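Local coordinates for protein thiol peroxidase (Mycobacterium tuberculosis, PDB 1XVQ) that acts as a thioredoxin-dependent peroxidase that reduces hydroperoxides to alcohols and water, probably protecting the cell against oxidative stress, at residues N9-V14 with T144-E149; L128-V133 with Q152-E157. One frame throughout, in Å; residues are numbered along the deposited sequence.

Contact 1 (N9-V14 with T144-E149); sequences NAINTV and TELVPE. With YT3 (yttrium (III) ion), chain D.
The amide of Asn9 and the carboxylate of Glu149 meet with their planes 44° apart, too steep to count as stacked. The touch is made by the amide oxygen, with OD1 of Asn9 3.8 Å from CG of Glu149. Asn9 ND2 instead donates to a water 2.6 Å away, which passes only a weak bond on to Glu149 OE2. The approach of a modelled yttrium ion to Glu149 OE1 is doubtful.

The contact joins the loop ahead of strand 28-30 to the chain just after strand 141-146. The backbones run roughly antiparallel, the CA directions of the touching parts 154° apart, with a single beta bridge at Ala10 and Glu149. Ile11 N donates to Pro148 O (3.1 Å, 160° at the hydrogen), and Asn9 bonds by backbone to Ile150, which makes Ala10–Glu149 a non-hydrogen-bonded pair. Glu149 CA adds a CH···O contact to Asn9 O at 3.3 Å. Ile11 CG1, anti to the carbonyl carbon, lies 3.4 Å from Val147 O. Thr13 and Leu146 reach toward each other tip to tip.

The main chain therefore supplies the one direct hydrogen bond across these segments; the Asn9 and Glu149 side chains are linked by a single water, weakly on the Glu149 side.

Contact 2 (L128-V133 with Q152-E157); sequences LARAIV and QEPNYE
Arg130, just before strand 131-135, meets Pro154 and Tyr156 at the start of helix 156-165, where the last helix of this thioredoxin fold begins against the central sheet. Pro154 CG lies 3.4 Å above one face of the guanidinium, offset toward its rim, and is about equally far from NE and NH2 of Arg130, at 3.8 Å. At the edge of the same group, Arg130 NH2 donates to Tyr156 OH over 3.2 Å; the bond is bent, 142° at the hydrogen, and the oxygen is tilted somewhat from the guanidinium plane. Ring and guanidinium planes are 47° apart, so the two flat groups do not stack. Ile132, whose side chain crosses those of Pro154 and Tyr156 at about a right angle, touches Pro154 CB at 3.8 Å and Tyr156 CE1 at 3.9 Å with its CD1.

The chain of Arg130 is turned about CB–CG (chi2 73°), so CD leaves the extended course; CG itself packs near Pro154 CG. Farther out, NH1 of Arg130 bonds to Ile51 O on strand 47-51, and Phe52 makes a cation-pi contact with its guanidinium. Phe67 of helix 62-73 meets both the Tyr156 ring and Ile132; the predicted active-site Cys60 has its side chain about 10 Å from that of Tyr156. Asn155 N is bonded to Glu145 OE1, and Asn155 OD1 N-caps the helix through Ala158 N.

Asn155 also centres an inverse gamma turn: Tyr156 N bonds weakly to Pro154 O at 2.9 Å, and this same Pro154 O stands 3.6 Å above the Tyr156 ring plane, toward its rim.

Overall arrangement
Contact 1 lies at the surface and contact 2 is partly buried, with their centres about 9 Å apart on the same side of the chain's centre. Both reach the four-stranded sheet through adjacent antiparallel strands: contact 1 through the end of outermost strand 141-146, contact 2 through inner strand 131-135. A probable hydrogen bond from Ile132 N to Glu145 O joins them across those strands. Their segments alternate along the chain. An N-terminal loop is fastened beside one strand and a C-terminal helix start beside its neighbour. The chemistry follows position: a backbone bridge with one water between polar side chains in contact 1, side-chain packing around a guanidinium in contact 2.

Contact 1 (N9-V14 with T144-E149)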
ATOM      1  N   ASN A   9      16.454   8.154   9.183  1.00 18.37           N
ATOM      2  CA  ASN A   9      15.530   9.050   8.485  1.00 21.32           C
ATOM      3  C   ASN A   9      15.251   8.505   7.097  1.00 19.84           C
ATOM      4  O   ASN A   9      14.123   8.551   6.621  1.00 21.55           O
ATOM      5  CB  ASN A   9      16.144  10.460   8.372  1.00 23.98           C
ATOM      6  CG  ASN A   9      15.149  11.511   7.873  1.00 23.75           C
ATOM      7  OD1 ASN A   9      15.443  12.263   6.944  1.00 27.09           O
ATOM      8  ND2 ASN A   9      13.989  11.582   8.502  1.00 20.50           N
ATOM      9  N   ALA A  10      16.283   7.989   6.444  1.00 21.80           N
ATOM     10  CA  ALA A  10      16.114   7.466   5.083  1.00 23.95           C
ATOM     11  C   ALA A  10      15.424   6.101   5.084  1.00 23.52           C
ATOM     12  O   ALA A  10      15.757   5.229   5.878  1.00 23.06           O
ATOM     13  CB  ALA A  10      17.462   7.361   4.402  1.00 26.37           C
ATOM     14  N   ILE A  11      14.462   5.928   4.182  1.00 20.87           N
ATOM     15  CA  ILE A  11      13.741   4.657   4.064  1.00 21.04           C
ATOM     16  C   ILE A  11      14.556   3.758   3.136  1.00 22.21           C
ATOM     17  O   ILE A  11      14.951   4.175   2.046  1.00 25.93           O
ATOM     18  CB  ILE A  11      12.304   4.903   3.485  1.00 18.84           C
ATOM     19  CG1 ILE A  11      11.515   5.785   4.443  1.00 22.23           C
ATOM     20  CG2 ILE A  11      11.515   3.580   3.336  1.00 20.28           C
ATOM     21  CD1 ILE A  11      11.345   5.174   5.842  1.00 29.71           C
ATOM     22  N   ASN A  12      14.843   2.535   3.574  1.00 18.91           N
ATOM     23  CA  ASN A  12      15.610   1.603   2.748  1.00 18.90           C
ATOM     24  C   ASN A  12      14.817   0.310   2.591  1.00 18.25           C
ATOM     25  O   ASN A  12      14.701  -0.454   3.536  1.00 18.46           O
ATOM     26  CB  ASN A  12      16.956   1.269   3.413  1.00 20.99           C
ATOM     27  CG  ASN A  12      17.846   0.387   2.542  1.00 28.60           C
ATOM     28  OD1 ASN A  12      18.761  -0.280   3.041  1.00 32.34           O
ATOM     29  ND2 ASN A  12      17.599   0.402   1.233  1.00 30.07           N
ATOM     30  N   THR A  13      14.267   0.065   1.409  1.00 14.89           N
ATOM     31  CA  THR A  13      13.519  -1.162   1.204  1.00 13.65           C
ATOM     32  C   THR A  13      14.337  -2.237   0.494  1.00 15.01           C
ATOM     33  O   THR A  13      15.456  -1.999   0.032  1.00 15.70           O
ATOM     34  CB  THR A  13      12.243  -0.889   0.402  1.00 12.27           C
ATOM     35  OG1 THR A  13      12.615  -0.378  -0.881  1.00 15.75           O
ATOM     36  CG2 THR A  13      11.390   0.135   1.119  1.00 12.67           C
ATOM     37  N   VAL A  14      13.756  -3.429   0.409  1.00 13.56           N
ATOM     38  CA  VAL A  14      14.398  -4.565  -0.228  1.00 14.43           C
ATOM     39  C   VAL A  14      14.457  -4.494  -1.745  1.00 16.63           C
ATOM     40  O   VAL A  14      15.174  -5.271  -2.378  1.00 20.68           O
ATOM     41  CB  VAL A  14      13.714  -5.900   0.175  1.00 11.93           C
ATOM     42  CG1 VAL A  14      13.851  -6.110   1.669  1.00 14.37           C
ATOM     43  CG2 VAL A  14      12.245  -5.887  -0.189  1.00 14.02           C
ATOM     44  N   THR A 144       3.595   5.482  -8.850  1.00 11.24           N
ATOM     45  CA  THR A 144       4.160   4.953  -7.631  1.00 10.03           C
ATOM     46  C   THR A 144       4.851   6.051  -6.832  1.00 10.22           C
ATOM     47  O   THR A 144       5.284   7.064  -7.377  1.00 10.85           O
ATOM     48  CB  THR A 144       5.244   3.857  -7.866  1.00 10.42           C
ATOM     49  OG1 THR A 144       6.398   4.436  -8.509  1.00 14.35           O
ATOM     50  CG2 THR A 144       4.710   2.740  -8.699  1.00  9.94           C
ATOM     51  N   GLU A 145       4.862   5.863  -5.523  1.00 11.13           N
ATOM     52  CA  GLU A 145       5.608   6.752  -4.643  1.00 10.86           C
ATOM     53  C   GLU A 145       6.024   5.964  -3.431  1.00 12.28           C
ATOM     54  O   GLU A 145       5.181   5.461  -2.693  1.00 11.37           O
ATOM     55  CB  GLU A 145       4.812   7.969  -4.138  1.00 13.84           C
ATOM     56  CG  GLU A 145       5.756   8.851  -3.274  1.00 16.94           C
ATOM     57  CD  GLU A 145       5.073   9.907  -2.438  1.00 21.37           C
ATOM     58  OE1 GLU A 145       3.830   9.892  -2.311  1.00 19.22           O
ATOM     59  OE2 GLU A 145       5.808  10.761  -1.876  1.00 24.66           O
ATOM     60  N   LEU A 146       7.331   5.837  -3.231  1.00 12.91           N
ATOM     61  CA  LEU A 146       7.829   5.181  -2.023  1.00 13.85           C
ATOM     62  C   LEU A 146       8.273   6.399  -1.235  1.00 16.62           C
ATOM     63  O   LEU A 146       9.238   7.062  -1.639  1.00 17.59           O
ATOM     64  CB  LEU A 146       9.051   4.310  -2.334  1.00 17.16           C
ATOM     65  CG  LEU A 146       9.862   3.932  -1.075  1.00 21.39           C
ATOM     66  CD1 LEU A 146       9.028   3.031  -0.172  1.00 15.83           C
ATOM     67  CD2 LEU A 146      11.161   3.229  -1.482  1.00 23.05           C
ATOM     68  N   VAL A 147       7.573   6.720  -0.152  1.00 14.89           N
ATOM     69  CA  VAL A 147       7.932   7.909   0.603  1.00 19.79           C
ATOM     70  C   VAL A 147       9.379   7.729   1.067  1.00 21.42           C
ATOM     71  O   VAL A 147       9.701   6.792   1.783  1.00 19.33           O
ATOM     72  CB  VAL A 147       6.981   8.121   1.777  1.00 17.69           C
ATOM     73  CG1 VAL A 147       7.337   9.425   2.498  1.00 19.58           C
ATOM     74  CG2 VAL A 147       5.539   8.180   1.279  1.00 16.61           C
ATOM     75  N   PRO A 148      10.278   8.629   0.629  1.00 23.20           N
ATOM     76  CA  PRO A 148      11.701   8.587   0.961  1.00 24.66           C
ATOM     77  C   PRO A 148      12.126   8.781   2.403  1.00 23.49           C
ATOM     78  O   PRO A 148      13.201   8.333   2.773  1.00 22.58           O
ATOM     79  CB  PRO A 148      12.285   9.671   0.060  1.00 23.48           C
ATOM     80  CG  PRO A 148      11.233  10.692   0.124  1.00 26.09           C
ATOM     81  CD  PRO A 148       9.985   9.855  -0.136  1.00 27.41           C
ATOM     82  N   GLU A 149      11.324   9.459   3.207  1.00 23.98           N
ATOM     83  CA  GLU A 149      11.725   9.669   4.593  1.00 26.08           C
ATOM     84  C   GLU A 149      10.625   9.270   5.532  1.00 28.06           C
ATOM     85  O   GLU A 149       9.452   9.304   5.172  1.00 24.71           O
ATOM     86  CB  GLU A 149      12.075  11.125   4.849  1.00 28.71           C
ATOM     87  CG  GLU A 149      13.131  11.638   3.971  1.00 27.94           C
ATOM     88  CD  GLU A 149      13.134  13.151   3.968  1.00 31.29           C
ATOM     89  OE1 GLU A 149      13.869  13.706   3.156  1.00 27.71           O
ATOM     90  OE2 GLU A 149      12.394  13.766   4.769  1.00 35.78           O
TER
HETATM   91  Y   YT3 D 203      15.303  15.374   3.900  1.00 42.41           Y
HETATM   92  O   HOH W   1      11.644  12.648   7.929  1.00 31.95           O

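Contact 2 (L128-V133 with Q152-E157)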
ATOM      1  N   LEU A 128       6.040  -3.148   5.879  1.00  7.28           N
ATOM      2  CA  LEU A 128       6.037  -2.495   4.577  1.00  9.14           C
ATOM      3  C   LEU A 128       6.209  -0.998   4.750  1.00  8.02           C
ATOM      4  O   LEU A 128       5.605  -0.413   5.638  1.00 12.65           O
ATOM      5  CB  LEU A 128       4.695  -2.719   3.884  1.00  8.32           C
ATOM      6  CG  LEU A 128       4.290  -4.186   3.856  1.00  6.78           C
ATOM      7  CD1 LEU A 128       3.040  -4.275   2.942  1.00  8.63           C
ATOM      8  CD2 LEU A 128       5.441  -5.087   3.279  1.00  9.56           C
ATOM      9  N   ALA A 129       7.016  -0.384   3.892  1.00  9.24           N
ATOM     10  CA  ALA A 129       7.217   1.072   3.988  1.00 10.59           C
ATOM     11  C   ALA A 129       5.991   1.847   3.506  1.00 13.43           C
ATOM     12  O   ALA A 129       5.201   1.343   2.676  1.00 11.94           O
ATOM     13  CB  ALA A 129       8.418   1.488   3.162  1.00 10.29           C
ATOM     14  N   ARG A 130       5.828   3.071   4.016  1.00  9.60           N
ATOM     15  CA  ARG A 130       4.704   3.913   3.568  1.00  9.32           C
ATOM     16  C   ARG A 130       4.885   4.146   2.049  1.00  9.96           C
ATOM     17  O   ARG A 130       5.918   4.639   1.585  1.00 10.77           O
ATOM     18  CB  ARG A 130       4.714   5.258   4.274  1.00  8.78           C
ATOM     19  CG  ARG A 130       3.451   6.084   3.946  1.00 14.34           C
ATOM     20  CD  ARG A 130       2.202   5.531   4.639  1.00 15.13           C
ATOM     21  NE  ARG A 130       0.997   6.300   4.291  1.00 14.88           N
ATOM     22  CZ  ARG A 130       0.155   5.991   3.304  1.00 17.87           C
ATOM     23  NH1 ARG A 130       0.351   4.910   2.533  1.00 12.83           N
ATOM     24  NH2 ARG A 130      -0.894   6.775   3.068  1.00 18.59           N
ATOM     25  N   ALA A 131       3.869   3.794   1.273  1.00  9.97           N
ATOM     26  CA  ALA A 131       3.988   3.909  -0.172  1.00 10.36           C
ATOM     27  C   ALA A 131       2.615   3.872  -0.803  1.00  7.79           C
ATOM     28  O   ALA A 131       1.643   3.444  -0.185  1.00  8.92           O
ATOM     29  CB  ALA A 131       4.803   2.733  -0.694  1.00  7.70           C
ATOM     30  N   ILE A 132       2.565   4.326  -2.043  1.00 10.09           N
ATOM     31  CA  ILE A 132       1.330   4.324  -2.801  1.00 10.22           C
ATOM     32  C   ILE A 132       1.602   3.759  -4.178  1.00  9.71           C
ATOM     33  O   ILE A 132       2.560   4.143  -4.847  1.00 10.35           O
ATOM     34  CB  ILE A 132       0.728   5.760  -2.934  1.00 12.00           C
ATOM     35  CG1 ILE A 132       0.071   6.165  -1.590  1.00 14.00           C
ATOM     36  CG2 ILE A 132      -0.312   5.798  -4.043  1.00 13.17           C
ATOM     37  CD1 ILE A 132      -0.452   7.621  -1.532  1.00 26.00           C
ATOM     38  N   VAL A 133       0.772   2.806  -4.594  1.00 10.64           N
ATOM     39  CA  VAL A 133       0.896   2.278  -5.942  1.00  8.48           C
ATOM     40  C   VAL A 133      -0.496   2.312  -6.535  1.00  8.57           C
ATOM     41  O   VAL A 133      -1.427   1.815  -5.932  1.00 11.45           O
ATOM     42  CB  VAL A 133       1.421   0.819  -5.964  1.00 11.49           C
ATOM     43  CG1 VAL A 133       1.324   0.250  -7.395  1.00 12.59           C
ATOM     44  CG2 VAL A 133       2.858   0.790  -5.475  1.00 11.64           C
ATOM     45  N   GLN A 152       7.605  11.933   6.285  1.00 38.94           N
ATOM     46  CA  GLN A 152       7.115  12.676   5.131  1.00 38.10           C
ATOM     47  C   GLN A 152       5.727  12.166   4.755  1.00 37.64           C
ATOM     48  O   GLN A 152       5.463  10.963   4.797  1.00 37.56           O
ATOM     49  CB  GLN A 152       8.091  12.513   3.968  1.00 38.72           C
ATOM     50  CG  GLN A 152       7.838  13.438   2.798  1.00 40.97           C
ATOM     51  CD  GLN A 152       8.909  13.314   1.727  1.00 43.51           C
ATOM     52  OE1 GLN A 152      10.105  13.453   2.006  1.00 44.22           O
ATOM     53  NE2 GLN A 152       8.486  13.054   0.497  1.00 42.34           N
ATOM     54  N   GLU A 153       4.829  13.082   4.408  1.00 35.26           N
ATOM     55  CA  GLU A 153       3.474  12.685   4.036  1.00 35.12           C
ATOM     56  C   GLU A 153       3.461  12.369   2.532  1.00 29.56           C
ATOM     57  O   GLU A 153       4.103  13.055   1.741  1.00 29.40           O
ATOM     58  CB  GLU A 153       2.490  13.811   4.355  1.00 38.31           C
ATOM     59  CG  GLU A 153       1.186  13.332   4.986  1.00 44.22           C
ATOM     60  CD  GLU A 153       0.093  14.384   4.907  1.00 48.58           C
ATOM     61  OE1 GLU A 153      -0.191  14.852   3.781  1.00 52.75           O
ATOM     62  OE2 GLU A 153      -0.485  14.743   5.956  1.00 51.89           O
ATOM     63  N   PRO A 154       2.708  11.341   2.118  1.00 28.67           N
ATOM     64  CA  PRO A 154       2.670  10.990   0.694  1.00 25.61           C
ATOM     65  C   PRO A 154       2.088  12.111  -0.165  1.00 23.64           C
ATOM     66  O   PRO A 154       1.308  12.930   0.316  1.00 22.03           O
ATOM     67  CB  PRO A 154       1.774   9.755   0.671  1.00 26.00           C
ATOM     68  CG  PRO A 154       1.804   9.254   2.110  1.00 25.94           C
ATOM     69  CD  PRO A 154       1.719  10.540   2.850  1.00 29.58           C
ATOM     70  N   ASN A 155       2.462  12.141  -1.436  1.00 21.62           N
ATOM     71  CA  ASN A 155       1.934  13.157  -2.340  1.00 21.06           C
ATOM     72  C   ASN A 155       0.562  12.672  -2.808  1.00 19.06           C
ATOM     73  O   ASN A 155       0.444  12.049  -3.852  1.00 16.45           O
ATOM     74  CB  ASN A 155       2.850  13.317  -3.548  1.00 19.69           C
ATOM     75  CG  ASN A 155       2.461  14.497  -4.413  1.00 21.82           C
ATOM     76  OD1 ASN A 155       1.307  14.944  -4.403  1.00 21.05           O
ATOM     77  ND2 ASN A 155       3.420  15.004  -5.174  1.00 26.21           N
ATOM     78  N   TYR A 156      -0.471  12.956  -2.032  1.00 19.75           N
ATOM     79  CA  TYR A 156      -1.816  12.517  -2.383  1.00 19.64           C
ATOM     80  C   TYR A 156      -2.356  13.140  -3.659  1.00 20.61           C
ATOM     81  O   TYR A 156      -3.110  12.508  -4.401  1.00 17.40           O
ATOM     82  CB  TYR A 156      -2.778  12.808  -1.230  1.00 19.79           C
ATOM     83  CG  TYR A 156      -2.469  12.019   0.028  1.00 21.73           C
ATOM     84  CD1 TYR A 156      -2.446  10.623   0.005  1.00 22.64           C
ATOM     85  CD2 TYR A 156      -2.202  12.665   1.239  1.00 29.56           C
ATOM     86  CE1 TYR A 156      -2.170   9.890   1.148  1.00 24.60           C
ATOM     87  CE2 TYR A 156      -1.919  11.940   2.401  1.00 26.19           C
ATOM     88  CZ  TYR A 156      -1.904  10.552   2.342  1.00 28.26           C
ATOM     89  OH  TYR A 156      -1.623   9.824   3.475  1.00 29.60           O
ATOM     90  N   GLU A 157      -1.981  14.390  -3.902  1.00 20.04           N
ATOM     91  CA  GLU A 157      -2.467  15.095  -5.083  1.00 19.85           C
ATOM     92  C   GLU A 157      -2.035  14.423  -6.377  1.00 18.69           C
ATOM     93  O   GLU A 157      -2.856  14.231  -7.295  1.00 18.40           O
ATOM     94  CB  GLU A 157      -1.978  16.545  -5.056  1.00 21.61           C
ATOM     95  CG  GLU A 157      -2.535  17.413  -6.156  1.00 29.89           C
ATOM     96  CD  GLU A 157      -2.093  18.869  -6.029  1.00 36.74           C
ATOM     97  OE1 GLU A 157      -2.508  19.687  -6.875  1.00 39.33           O
ATOM     98  OE2 GLU A 157      -1.342  19.190  -5.079  1.00 40.22           O
TER